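Local coordinates for protein nicotinate phosphoribosyltransferase (Porphyromonas gingivalis, PDB 2IM5) that probably transfers the phosphoribosyl group of phosphoribosyl diphosphate to nicotinate, at the expense of ATP, giving nicotinate ribonucleotide for NAD biosynthesis, at residues T10-F15 against L205-T210; T17-A22 against N238-D243; A232-I237 against S262-M267; T246-T251 against S271-S276; I281-A286 against I302-S307. All coordinates share one frame; numbering follows the deposited sequence.

Overall arrangement
The five contacts run from the N-terminal helix 12-24 into the parallel-stranded barrel part of the chain. Contacts 1 and 2 sit at two levels of that helix, their centres 13 Å apart. Helix 228-240 then links contact 2 to contact 3, again with centres 13 Å apart. Contact 3 lies in the helical layer outside contact 4, and Met233 touches Val247 between them. Contacts 4 and 5 are the closest pair, centres 7 Å apart, joined where Ser305 meets Arg273 and Asp275; Thr210 of contact 1 also bonds to Arg273. His213, the predicted phosphohistidine, unmodified here, lies beside contact 4, against Leu248 and Asp250.

Contact 1: T10-F15 against L205-T210; sequences TDLYKF and LRVSGT
Val207 is where the second segment first meets Leu12: its CG2 methyl lies 3.9 Å from Leu12 CD2 and slightly farther from the other leucine methyl, the two side chains crossing at about a right angle. CG of Leu12 is anti to the backbone N (chi1 170°), on the side of Val207 and Gly209. Leu74 and Tyr76 touch Leu12 and Val207 respectively.

At Ser208 the side chain turns away and bonds through OG to Ser163, leaving the main chain to face the helix, with Ser208 C 3.8 Å from Leu12 CD2. One water spans the gap here. It accepts from Tyr13 N at 2.9 Å and gives a weak, long bond of 3.5 Å to Ser208 O.

Gly209 brings its N to 3.7 Å from Leu12 CD2; with no side chain in the way, the methyl can lie directly against the backbone. Thr210 then sets its O 3.2 Å from Tyr13 CB, oblique to the phenol ring, whose hydroxyl is engaged by Glu120. Thr210 OG1 bonds to Arg273.

The short strand 206-207 has ended before Ser208, and the start of helix 12-24 packs on Val207 and the residues that follow. The chemistry is one leucine methyl laid on the Ser208-Gly209 peptide and a methyl-to-methyl contact with Val207: van der Waals contact does most of the joining, and the polar link is a water with one sound bond and one weak one.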
# COMPACT_ATOMS: atom_id res chain seq x y z
N THR A 10 5.49 8.45 -4.72
CA THR A 10 4.41 7.47 -4.66
C THR A 10 4.96 6.25 -3.94
O THR A 10 6.14 6.21 -3.57
CB THR A 10 3.96 7.08 -6.10
OG1 THR A 10 2.84 6.19 -6.04
CG2 THR A 10 5.09 6.41 -6.85
N ASP A 11 4.11 5.25 -3.72
CA ASP A 11 4.54 4.03 -3.05
C ASP A 11 5.21 3.04 -3.98
O ASP A 11 4.86 2.93 -5.15
CB ASP A 11 3.37 3.35 -2.35
CG ASP A 11 2.97 4.06 -1.08
OD1 ASP A 11 3.85 4.28 -0.23
OD2 ASP A 11 1.77 4.38 -0.93
N LEU A 12 6.19 2.31 -3.44
CA LEU A 12 6.91 1.31 -4.22
C LEU A 12 5.97 0.32 -4.89
O LEU A 12 6.14 -0.00 -6.06
CB LEU A 12 7.88 0.55 -3.32
CG LEU A 12 8.52 -0.68 -3.97
CD1 LEU A 12 9.43 -0.23 -5.11
CD2 LEU A 12 9.31 -1.47 -2.92
N TYR A 13 4.97 -0.16 -4.15
CA TYR A 13 4.07 -1.16 -4.71
C TYR A 13 3.32 -0.71 -5.95
O TYR A 13 2.86 -1.55 -6.73
CB TYR A 13 3.10 -1.66 -3.62
CG TYR A 13 1.94 -0.75 -3.29
CD1 TYR A 13 0.77 -0.76 -4.06
CD2 TYR A 13 1.99 0.09 -2.18
CE1 TYR A 13 -0.32 0.04 -3.72
CE2 TYR A 13 0.90 0.90 -1.83
CZ TYR A 13 -0.25 0.86 -2.61
OH TYR A 13 -1.34 1.65 -2.26
N LYS A 14 3.19 0.59 -6.16
CA LYS A 14 2.50 1.09 -7.35
C LYS A 14 3.34 0.72 -8.58
O LYS A 14 2.79 0.35 -9.62
CB LYS A 14 2.29 2.60 -7.26
CG LYS A 14 1.42 3.05 -6.07
CD LYS A 14 -0.09 2.97 -6.34
CE LYS A 14 -0.58 1.54 -6.60
NZ LYS A 14 -2.08 1.45 -6.66
N PHE A 15 4.66 0.82 -8.46
CA PHE A 15 5.54 0.48 -9.58
C PHE A 15 5.70 -1.03 -9.76
O PHE A 15 5.67 -1.53 -10.88
CB PHE A 15 6.93 1.10 -9.41
CG PHE A 15 6.95 2.59 -9.52
CD1 PHE A 15 6.24 3.24 -10.52
CD2 PHE A 15 7.71 3.35 -8.65
CE1 PHE A 15 6.28 4.63 -10.64
CE2 PHE A 15 7.76 4.75 -8.77
CZ PHE A 15 7.04 5.38 -9.77
N LEU A 205 17.83 6.11 1.23
CA LEU A 205 17.33 4.97 1.98
C LEU A 205 16.88 3.88 1.02
O LEU A 205 16.70 4.12 -0.17
CB LEU A 205 16.13 5.41 2.83
CG LEU A 205 16.36 6.50 3.88
CD1 LEU A 205 15.01 6.91 4.47
CD2 LEU A 205 17.29 5.98 4.99
N ARG A 206 16.70 2.67 1.54
CA ARG A 206 16.22 1.55 0.74
C ARG A 206 14.71 1.76 0.55
O ARG A 206 14.06 2.38 1.39
CB ARG A 206 16.42 0.23 1.48
CG ARG A 206 17.85 -0.28 1.59
CD ARG A 206 17.87 -1.67 2.21
NE ARG A 206 17.55 -1.64 3.64
CZ ARG A 206 18.45 -1.44 4.60
NH1 ARG A 206 19.73 -1.26 4.30
NH2 ARG A 206 18.07 -1.40 5.87
N VAL A 207 14.17 1.26 -0.56
CA VAL A 207 12.73 1.36 -0.76
C VAL A 207 12.19 0.11 -0.08
O VAL A 207 12.87 -0.90 -0.03
CB VAL A 207 12.33 1.36 -2.25
CG1 VAL A 207 12.80 2.64 -2.91
CG2 VAL A 207 12.91 0.14 -2.95
N SER A 208 10.97 0.18 0.43
CA SER A 208 10.39 -0.95 1.12
C SER A 208 8.90 -1.08 0.83
O SER A 208 8.18 -0.08 0.79
CB SER A 208 10.61 -0.78 2.63
OG SER A 208 9.93 -1.76 3.39
N GLY A 209 8.44 -2.31 0.61
CA GLY A 209 7.03 -2.53 0.33
C GLY A 209 6.74 -3.95 -0.09
O GLY A 209 7.65 -4.75 -0.30
N THR A 210 5.45 -4.28 -0.22
CA THR A 210 5.04 -5.62 -0.62
C THR A 210 4.00 -5.47 -1.71
O THR A 210 3.54 -4.36 -1.97
CB THR A 210 4.39 -6.39 0.55
OG1 THR A 210 3.14 -5.76 0.89
CG2 THR A 210 5.30 -6.38 1.77
O HOH W 1 5.37 0.11 -1.29

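Contact 2: T17-A22 against N238-D243; sequences TGYAYA and NVYDGD
Val239 presents its two methyls to helix 12-24, and they part company there. CG2 rests in the shallow place at Ala20, 4.0 Å from its CA and 4.1 Å from its CB, while CG1 lies against the CD2/CE2 side of the Tyr19 ring, 3.6 Å from Tyr19 CE2. Chi1 of Tyr19 (171°) sets CG anti to the backbone N, toward Val239. The two side chains slide past each other in opposite directions.

Tyr240 brings its phenol end alongside Tyr19. Its OH comes to 3.6 Å from Tyr19 CD2, near the plane of that ring and at its edge, and it is held by a hydrogen bond to the carbonyl of Thr16. Val239 CG1 also lies over one face of the Tyr240 ring, toward the rim. A water donates to Val239 O at 2.8 Å and reaches Tyr19 OH only weakly.

Helix 228-240 ends here in a type I' turn, and the packing is that of two helices, one from the N-terminal part of the chain, the other from the helical layer of the barrel.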
# COMPACT_ATOMS: atom_id res chain seq x y z
N THR A 17 3.61 -3.41 -8.84
CA THR A 17 2.35 -3.98 -9.31
C THR A 17 2.08 -3.44 -10.71
O THR A 17 1.52 -4.12 -11.55
CB THR A 17 1.19 -3.60 -8.38
OG1 THR A 17 1.56 -3.90 -7.04
CG2 THR A 17 -0.07 -4.39 -8.74
N GLY A 18 2.49 -2.20 -10.94
CA GLY A 18 2.30 -1.59 -12.25
C GLY A 18 3.03 -2.37 -13.32
O GLY A 18 2.50 -2.57 -14.42
N TYR A 19 4.25 -2.82 -13.03
CA TYR A 19 5.01 -3.59 -14.01
C TYR A 19 4.40 -4.98 -14.15
O TYR A 19 4.33 -5.53 -15.24
CB TYR A 19 6.49 -3.71 -13.62
CG TYR A 19 7.23 -4.70 -14.50
CD1 TYR A 19 7.24 -4.55 -15.89
CD2 TYR A 19 7.85 -5.82 -13.96
CE1 TYR A 19 7.84 -5.50 -16.71
CE2 TYR A 19 8.45 -6.78 -14.78
CZ TYR A 19 8.43 -6.62 -16.15
OH TYR A 19 9.01 -7.57 -16.95
N ALA A 20 3.95 -5.55 -13.03
CA ALA A 20 3.33 -6.86 -13.08
C ALA A 20 2.12 -6.81 -14.03
O ALA A 20 1.92 -7.73 -14.83
CB ALA A 20 2.89 -7.31 -11.69
N TYR A 21 1.32 -5.74 -13.95
CA TYR A 21 0.16 -5.61 -14.85
C TYR A 21 0.64 -5.41 -16.30
O TYR A 21 0.12 -6.01 -17.23
CB TYR A 21 -0.71 -4.41 -14.49
CG TYR A 21 -1.48 -4.50 -13.19
CD1 TYR A 21 -2.22 -5.63 -12.86
CD2 TYR A 21 -1.51 -3.41 -12.32
CE1 TYR A 21 -2.99 -5.67 -11.69
CE2 TYR A 21 -2.27 -3.44 -11.15
CZ TYR A 21 -3.01 -4.57 -10.84
OH TYR A 21 -3.78 -4.58 -9.70
N ALA A 22 1.64 -4.54 -16.46
CA ALA A 22 2.17 -4.24 -17.78
C ALA A 22 2.72 -5.47 -18.49
O ALA A 22 2.64 -5.59 -19.72
CB ALA A 22 3.25 -3.17 -17.67
N ASN A 238 6.37 -15.27 -11.52
CA ASN A 238 6.71 -15.18 -12.94
C ASN A 238 7.31 -13.81 -13.22
O ASN A 238 8.26 -13.68 -13.99
CB ASN A 238 5.45 -15.37 -13.80
CG ASN A 238 5.71 -15.09 -15.28
OD1 ASN A 238 5.83 -13.94 -15.71
ND2 ASN A 238 5.80 -16.16 -16.07
N VAL A 239 6.76 -12.78 -12.58
CA VAL A 239 7.25 -11.44 -12.80
C VAL A 239 8.58 -11.13 -12.11
O VAL A 239 9.49 -10.57 -12.72
CB VAL A 239 6.19 -10.39 -12.35
CG1 VAL A 239 6.73 -8.97 -12.52
CG2 VAL A 239 4.90 -10.58 -13.14
N TYR A 240 8.70 -11.50 -10.84
CA TYR A 240 9.90 -11.16 -10.09
C TYR A 240 10.88 -12.26 -9.73
O TYR A 240 11.86 -12.01 -9.04
CB TYR A 240 9.48 -10.37 -8.84
CG TYR A 240 8.89 -9.02 -9.21
CD1 TYR A 240 9.66 -8.05 -9.82
CD2 TYR A 240 7.53 -8.75 -9.01
CE1 TYR A 240 9.11 -6.85 -10.24
CE2 TYR A 240 6.97 -7.55 -9.42
CZ TYR A 240 7.77 -6.60 -10.04
OH TYR A 240 7.25 -5.41 -10.45
N ASP A 241 10.61 -13.47 -10.20
CA ASP A 241 11.48 -14.62 -9.98
C ASP A 241 11.99 -14.82 -8.56
O ASP A 241 13.15 -15.16 -8.38
CB ASP A 241 12.69 -14.54 -10.91
CG ASP A 241 12.31 -14.13 -12.32
OD1 ASP A 241 11.43 -14.78 -12.92
OD2 ASP A 241 12.91 -13.15 -12.83
N GLY A 242 11.14 -14.61 -7.57
CA GLY A 242 11.59 -14.78 -6.20
C GLY A 242 11.89 -13.50 -5.45
O GLY A 242 11.97 -13.52 -4.22
N ASP A 243 12.08 -12.39 -6.16
CA ASP A 243 12.32 -11.11 -5.48
C ASP A 243 10.99 -10.63 -4.91
O ASP A 243 9.93 -11.13 -5.29
CB ASP A 243 12.87 -10.06 -6.45
CG ASP A 243 14.37 -10.19 -6.67
OD1 ASP A 243 15.09 -10.46 -5.68
OD2 ASP A 243 14.84 -10.01 -7.81
O HOH W 2 9.68 -10.68 -15.53

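Contact 3: A232-I237 against S262-M267; sequences AMEDWI and SKKHAM
Glu234 and His265 make the central bond: His265 NE2 donates to Glu234 OE2 at 2.7 Å with a nearly straight N-H...O angle of 168°. The oxygen lies in the plane of the imidazole, whereas the histidine reaches the carboxylate from its anti side and somewhat out of the carboxylate plane. A bend at chi2 of Glu234 (-76°) places CD nearer the second helix.

Lys264 NZ stands 3.6 Å from the same OE2, a long salt bridge, and has a further, weak bond to Tyr230 OH. Lys264 would be expected to favour the ionised carboxylate; on the imidazole the two charges would act in opposite senses.

The helices joined, 228-240 and 263-268, precede strands 246-248 and 271-274 and belong to the outer layer of the alpha/beta barrel; their axes here approach to 11.4 Å at an angle of 50°. Ser262 is the N-cap of the second helix, and its OG accepts from His265 N at 3.2 Å, so the backbone N-H of the histidine is satisfied as well as NE2.

Met233 and Ile237 add apolar contacts to the ring, which also meets the ring of Tyr230. Met233 CB sits 3.7 Å above one face, offset toward the rim, in a CH-pi contact, and Ile237 CD1 lies 3.8 Å from His265 CD2. Met233 SD comes obliquely to the ring, 3.7 Å from His265 ND1.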
# COMPACT_ATOMS: atom_id res chain seq x y z
N ALA A 232 -2.27 -15.64 -8.02
CA ALA A 232 -1.65 -14.34 -7.77
C ALA A 232 -0.17 -14.55 -7.39
O ALA A 232 0.71 -13.84 -7.88
CB ALA A 232 -2.38 -13.61 -6.64
N MET A 233 0.10 -15.54 -6.54
CA MET A 233 1.48 -15.82 -6.14
C MET A 233 2.30 -16.36 -7.32
O MET A 233 3.45 -15.96 -7.51
CB MET A 233 1.51 -16.83 -4.97
CG MET A 233 1.08 -16.26 -3.61
SD MET A 233 1.28 -17.43 -2.22
CE MET A 233 2.42 -16.66 -1.33
N GLU A 234 1.72 -17.27 -8.11
CA GLU A 234 2.43 -17.82 -9.26
C GLU A 234 2.77 -16.72 -10.26
O GLU A 234 3.87 -16.71 -10.83
CB GLU A 234 1.59 -18.90 -9.96
CG GLU A 234 1.55 -20.22 -9.21
CD GLU A 234 2.84 -21.02 -9.36
OE1 GLU A 234 3.03 -21.67 -10.41
OE2 GLU A 234 3.68 -20.99 -8.43
N ASP A 235 1.84 -15.79 -10.48
CA ASP A 235 2.09 -14.70 -11.41
C ASP A 235 3.14 -13.75 -10.86
O ASP A 235 3.96 -13.23 -11.61
CB ASP A 235 0.78 -13.94 -11.72
CG ASP A 235 -0.16 -14.75 -12.61
OD1 ASP A 235 0.28 -15.78 -13.16
OD2 ASP A 235 -1.33 -14.35 -12.78
N TRP A 236 3.13 -13.53 -9.55
CA TRP A 236 4.11 -12.64 -8.94
C TRP A 236 5.52 -13.23 -9.12
O TRP A 236 6.49 -12.51 -9.37
CB TRP A 236 3.80 -12.44 -7.46
CG TRP A 236 4.59 -11.34 -6.81
CD1 TRP A 236 5.66 -11.48 -5.98
CD2 TRP A 236 4.35 -9.93 -6.92
NE1 TRP A 236 6.11 -10.25 -5.56
CE2 TRP A 236 5.32 -9.28 -6.12
CE3 TRP A 236 3.41 -9.15 -7.61
CZ2 TRP A 236 5.38 -7.89 -5.99
CZ3 TRP A 236 3.47 -7.77 -7.48
CH2 TRP A 236 4.44 -7.15 -6.68
N ILE A 237 5.61 -14.55 -8.98
CA ILE A 237 6.88 -15.24 -9.14
C ILE A 237 7.33 -15.16 -10.60
O ILE A 237 8.52 -14.99 -10.89
CB ILE A 237 6.75 -16.72 -8.73
CG1 ILE A 237 6.50 -16.80 -7.22
CG2 ILE A 237 8.01 -17.49 -9.12
CD1 ILE A 237 6.03 -18.16 -6.76
N SER A 262 0.30 -23.59 -0.40
CA SER A 262 1.05 -24.76 -0.84
C SER A 262 2.46 -24.79 -0.26
O SER A 262 3.04 -23.76 0.05
CB SER A 262 1.13 -24.79 -2.36
OG SER A 262 2.08 -23.84 -2.84
N LYS A 263 3.00 -25.99 -0.12
CA LYS A 263 4.34 -26.17 0.41
C LYS A 263 5.36 -25.40 -0.43
O LYS A 263 6.28 -24.78 0.11
CB LYS A 263 4.71 -27.66 0.42
CG LYS A 263 6.04 -27.95 1.10
CD LYS A 263 6.30 -29.44 1.18
CE LYS A 263 7.67 -29.72 1.80
NZ LYS A 263 7.78 -29.24 3.20
N LYS A 264 5.20 -25.45 -1.75
CA LYS A 264 6.10 -24.75 -2.66
C LYS A 264 6.17 -23.25 -2.38
O LYS A 264 7.26 -22.68 -2.27
CB LYS A 264 5.64 -24.97 -4.10
CG LYS A 264 6.50 -24.30 -5.14
CD LYS A 264 6.04 -24.64 -6.56
CE LYS A 264 4.62 -24.17 -6.83
NZ LYS A 264 4.17 -24.59 -8.19
N HIS A 265 5.01 -22.62 -2.26
CA HIS A 265 4.96 -21.20 -1.97
C HIS A 265 5.43 -20.88 -0.55
O HIS A 265 6.11 -19.88 -0.33
CB HIS A 265 3.53 -20.68 -2.20
CG HIS A 265 3.15 -20.64 -3.64
ND1 HIS A 265 1.83 -20.59 -4.06
CD2 HIS A 265 3.90 -20.66 -4.77
CE1 HIS A 265 1.80 -20.58 -5.38
NE2 HIS A 265 3.04 -20.63 -5.84
N ALA A 266 5.06 -21.73 0.40
CA ALA A 266 5.49 -21.53 1.77
C ALA A 266 7.02 -21.55 1.85
O ALA A 266 7.62 -20.78 2.59
CB ALA A 266 4.90 -22.61 2.68
N MET A 267 7.63 -22.44 1.07
CA MET A 267 9.09 -22.56 1.07
C MET A 267 9.78 -21.42 0.31
O MET A 267 10.82 -20.93 0.74
CB MET A 267 9.51 -23.89 0.44
CG MET A 267 9.15 -25.12 1.26
SD MET A 267 9.63 -26.61 0.39
CE MET A 267 8.42 -26.69 -0.77

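Contact 4: T246-T251 against S271-S276; sequences TVLTDT and SLRHDS
Val247 and Leu272 lie side by side and point the same way, as expected of paired residues on neighbouring parallel strands. Strand 246-248 is an outermost strand of the parallel sheet, as counted within this chain, in this alpha/beta barrel-type fold, and 271-274 is its neighbour. Val247 CG1 comes to 3.5 Å from Leu272 CD2 on the face turned to the helices. Between the strands, Val247 grips with both ends: its N donates to Ser271 O at 3.1 Å and its O accepts from Arg273 N at 2.9 Å.

On the other face Leu248 and Arg273 run alongside each other. Leu248 CD2 lies 3.7 Å from Arg273 CD, against an arginine chain extended from CG to NE, whose guanidinium is taken up by Ser305 and Thr210. On the same face, at the first residue pair of the two strands, Thr246 OG1 donates to Ser271 OG at 2.8 Å.

Past the strand ends the loops carry polar groups toward His213, the predicted phosphohistidine, with which Asp275 OD2 has a weak bond. Asp250 OD2 accepts there from Ser276 OG at 2.7 Å; the hydroxyl comes from the anti side, 16° out of the carboxylate plane.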
# COMPACT_ATOMS: atom_id res chain seq x y z
N THR A 246 7.20 -11.29 -0.31
CA THR A 246 6.31 -11.17 0.85
C THR A 246 4.90 -11.30 0.33
O THR A 246 4.58 -10.77 -0.74
CB THR A 246 6.45 -9.80 1.53
OG1 THR A 246 7.79 -9.64 2.01
CG2 THR A 246 5.50 -9.69 2.71
N VAL A 247 4.04 -12.00 1.05
CA VAL A 247 2.67 -12.15 0.59
C VAL A 247 1.62 -11.76 1.62
O VAL A 247 1.77 -12.02 2.82
CB VAL A 247 2.42 -13.61 0.11
CG1 VAL A 247 2.59 -14.58 1.27
CG2 VAL A 247 1.01 -13.72 -0.49
N LEU A 248 0.57 -11.09 1.14
CA LEU A 248 -0.56 -10.67 1.96
C LEU A 248 -1.49 -11.87 2.05
O LEU A 248 -1.75 -12.53 1.04
CB LEU A 248 -1.30 -9.51 1.30
CG LEU A 248 -0.85 -8.11 1.71
CD1 LEU A 248 -1.52 -7.07 0.81
CD2 LEU A 248 -1.21 -7.86 3.17
N THR A 249 -2.00 -12.14 3.24
CA THR A 249 -2.86 -13.30 3.45
C THR A 249 -4.33 -13.05 3.75
O THR A 249 -5.14 -13.97 3.63
CB THR A 249 -2.32 -14.16 4.61
OG1 THR A 249 -2.50 -13.46 5.84
CG2 THR A 249 -0.83 -14.44 4.42
N ASP A 250 -4.70 -11.83 4.11
CA ASP A 250 -6.09 -11.55 4.49
C ASP A 250 -7.10 -11.11 3.42
O ASP A 250 -8.26 -10.88 3.76
CB ASP A 250 -6.09 -10.52 5.62
CG ASP A 250 -5.68 -9.13 5.15
OD1 ASP A 250 -4.91 -9.04 4.17
OD2 ASP A 250 -6.10 -8.13 5.76
N THR A 251 -6.67 -11.02 2.16
CA THR A 251 -7.57 -10.58 1.10
C THR A 251 -8.92 -11.29 1.18
O THR A 251 -9.96 -10.64 1.16
CB THR A 251 -6.98 -10.83 -0.29
OG1 THR A 251 -5.63 -10.34 -0.32
CG2 THR A 251 -7.80 -10.10 -1.36
N SER A 271 8.41 -14.30 3.60
CA SER A 271 7.59 -13.69 4.63
C SER A 271 6.12 -13.48 4.29
O SER A 271 5.71 -13.53 3.13
CB SER A 271 8.21 -12.35 5.03
OG SER A 271 8.44 -11.57 3.87
N LEU A 272 5.34 -13.25 5.34
CA LEU A 272 3.91 -13.01 5.23
C LEU A 272 3.68 -11.61 5.77
O LEU A 272 4.49 -11.09 6.54
CB LEU A 272 3.13 -14.00 6.09
CG LEU A 272 3.44 -15.48 5.91
CD1 LEU A 272 2.69 -16.28 6.98
CD2 LEU A 272 3.05 -15.94 4.51
N ARG A 273 2.59 -10.99 5.36
CA ARG A 273 2.29 -9.68 5.87
C ARG A 273 0.97 -9.70 6.63
O ARG A 273 -0.04 -10.16 6.11
CB ARG A 273 2.22 -8.66 4.73
CG ARG A 273 1.85 -7.29 5.22
CD ARG A 273 2.00 -6.26 4.13
NE ARG A 273 1.36 -5.01 4.53
CZ ARG A 273 1.26 -3.94 3.75
NH1 ARG A 273 1.76 -3.97 2.52
NH2 ARG A 273 0.64 -2.86 4.20
N HIS A 274 0.99 -9.20 7.86
CA HIS A 274 -0.20 -9.12 8.70
C HIS A 274 -0.73 -7.71 8.54
O HIS A 274 -0.03 -6.74 8.81
CB HIS A 274 0.17 -9.34 10.17
CG HIS A 274 -0.89 -8.89 11.13
ND1 HIS A 274 -2.06 -9.60 11.33
CD2 HIS A 274 -0.99 -7.78 11.89
CE1 HIS A 274 -2.83 -8.93 12.18
NE2 HIS A 274 -2.20 -7.82 12.53
N ASP A 275 -1.99 -7.57 8.11
CA ASP A 275 -2.54 -6.24 7.90
C ASP A 275 -3.93 -6.01 8.48
O ASP A 275 -4.52 -4.95 8.27
CB ASP A 275 -2.54 -5.93 6.40
CG ASP A 275 -2.69 -4.45 6.12
OD1 ASP A 275 -1.90 -3.66 6.67
OD2 ASP A 275 -3.60 -4.09 5.34
N SER A 276 -4.45 -6.99 9.21
CA SER A 276 -5.76 -6.84 9.84
C SER A 276 -5.98 -7.93 10.87
O SER A 276 -5.37 -9.00 10.79
CB SER A 276 -6.89 -6.86 8.79
OG SER A 276 -7.13 -8.16 8.30

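Contact 5: I281-A286 against I302-S307; sequences IFIEKA and IIFSDS
Ile302 CD1 is the common target of three helix residues, in a beta-alpha-beta crossover: helix 279-292 links strands 271-274 and 301-304 of the parallel sheet and runs nearly antiparallel to the second of them, at 163° between the local axes, 11.1 Å apart.

The purely aliphatic contacts are the looser ones: Ala286 CB comes to 4.2 Å from Ile302 CD1, and Ile283 CG1 to 4.4 Å from it. Leu272 of the adjoining strand touches Phe282 and Ala286, while helix 310-320 packs on Ile283 and Phe304.

Between helix and strand, aliphatic groups meet aromatic rings chiefly at their edges. Ile302 CD1 lies 3.7 Å from Phe282 CE2, near the plane of that ring, with Ile302 CG2 3.8 Å from the same carbon. Phe282 CG is anti to the backbone N (chi1 -179°), and its side chain slides past Ile302 in the opposite direction. Within the strand, Ile302 CG2 lies 3.3 Å above one face of the Phe304 ring, toward the rim. Ile283 instead crosses Phe304 at about a right angle, and its CG1 meets the Phe304 ring at its edge, 3.9 Å from CZ.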
# COMPACT_ATOMS: atom_id res chain seq x y z
N ILE A 281 -3.18 -13.69 17.16
CA ILE A 281 -3.93 -14.76 16.52
C ILE A 281 -3.28 -15.08 15.17
O ILE A 281 -3.17 -16.24 14.79
CB ILE A 281 -5.41 -14.34 16.32
CG1 ILE A 281 -6.11 -14.33 17.68
CG2 ILE A 281 -6.11 -15.31 15.36
CD1 ILE A 281 -7.52 -13.79 17.63
N PHE A 282 -2.84 -14.04 14.46
CA PHE A 282 -2.20 -14.23 13.17
C PHE A 282 -0.91 -15.04 13.34
O PHE A 282 -0.63 -15.95 12.56
CB PHE A 282 -1.86 -12.88 12.53
CG PHE A 282 -1.23 -12.99 11.18
CD1 PHE A 282 -2.01 -13.07 10.03
CD2 PHE A 282 0.16 -13.05 11.05
CE1 PHE A 282 -1.42 -13.20 8.77
CE2 PHE A 282 0.76 -13.17 9.80
CZ PHE A 282 -0.04 -13.25 8.66
N ILE A 283 -0.13 -14.70 14.37
CA ILE A 283 1.12 -15.41 14.62
C ILE A 283 0.90 -16.91 14.83
O ILE A 283 1.64 -17.73 14.29
CB ILE A 283 1.84 -14.81 15.85
CG1 ILE A 283 2.25 -13.37 15.54
CG2 ILE A 283 3.06 -15.65 16.20
CD1 ILE A 283 2.76 -12.59 16.74
N GLU A 284 -0.14 -17.26 15.59
CA GLU A 284 -0.46 -18.67 15.84
C GLU A 284 -0.79 -19.40 14.54
O GLU A 284 -0.27 -20.49 14.29
CB GLU A 284 -1.66 -18.81 16.78
CG GLU A 284 -1.44 -18.27 18.18
CD GLU A 284 -0.15 -18.77 18.80
OE1 GLU A 284 0.11 -19.99 18.77
OE2 GLU A 284 0.60 -17.92 19.33
N LYS A 285 -1.67 -18.82 13.74
CA LYS A 285 -2.07 -19.43 12.47
C LYS A 285 -0.87 -19.67 11.57
O LYS A 285 -0.71 -20.75 11.00
CB LYS A 285 -3.09 -18.55 11.74
CG LYS A 285 -4.43 -18.40 12.43
CD LYS A 285 -5.33 -17.43 11.68
CE LYS A 285 -6.72 -17.33 12.30
NZ LYS A 285 -7.52 -16.23 11.66
N ALA A 286 -0.03 -18.65 11.44
CA ALA A 286 1.16 -18.73 10.59
C ALA A 286 2.10 -19.84 11.06
O ALA A 286 2.48 -20.72 10.27
CB ALA A 286 1.89 -17.39 10.60
N ILE A 302 7.49 -11.99 9.44
CA ILE A 302 6.15 -11.47 9.33
C ILE A 302 6.30 -9.97 9.41
O ILE A 302 6.93 -9.45 10.34
CB ILE A 302 5.21 -11.90 10.47
CG1 ILE A 302 4.90 -13.39 10.38
CG2 ILE A 302 3.91 -11.09 10.38
CD1 ILE A 302 4.01 -13.88 11.51
N ILE A 303 5.76 -9.27 8.42
CA ILE A 303 5.80 -7.83 8.41
C ILE A 303 4.41 -7.39 8.88
O ILE A 303 3.41 -7.67 8.22
CB ILE A 303 6.13 -7.27 6.98
CG1 ILE A 303 5.85 -5.77 6.92
CG2 ILE A 303 5.34 -8.01 5.93
CD1 ILE A 303 6.85 -4.94 7.67
N PHE A 304 4.37 -6.73 10.03
CA PHE A 304 3.12 -6.25 10.62
C PHE A 304 2.92 -4.79 10.20
O PHE A 304 3.83 -3.98 10.34
CB PHE A 304 3.20 -6.34 12.15
CG PHE A 304 3.41 -7.75 12.66
CD1 PHE A 304 2.32 -8.55 12.97
CD2 PHE A 304 4.70 -8.26 12.84
CE1 PHE A 304 2.51 -9.84 13.46
CE2 PHE A 304 4.89 -9.55 13.32
CZ PHE A 304 3.80 -10.34 13.63
N SER A 305 1.74 -4.46 9.71
CA SER A 305 1.50 -3.10 9.25
C SER A 305 0.09 -2.57 9.54
O SER A 305 -0.35 -1.60 8.90
CB SER A 305 1.74 -3.02 7.74
OG SER A 305 0.85 -3.89 7.06
N ASP A 306 -0.61 -3.18 10.48
CA ASP A 306 -1.96 -2.73 10.80
C ASP A 306 -2.04 -1.60 11.84
O ASP A 306 -2.02 -1.85 13.05
CB ASP A 306 -2.79 -3.93 11.27
CG ASP A 306 -4.23 -3.55 11.56
OD1 ASP A 306 -4.75 -2.64 10.89
OD2 ASP A 306 -4.84 -4.18 12.46
N SER A 307 -2.13 -0.36 11.35
CA SER A 307 -2.23 0.82 12.21
C SER A 307 -1.31 0.74 13.42
O SER A 307 -1.78 0.82 14.55
CB SER A 307 -3.66 1.01 12.69
OG SER A 307 -4.55 1.14 11.60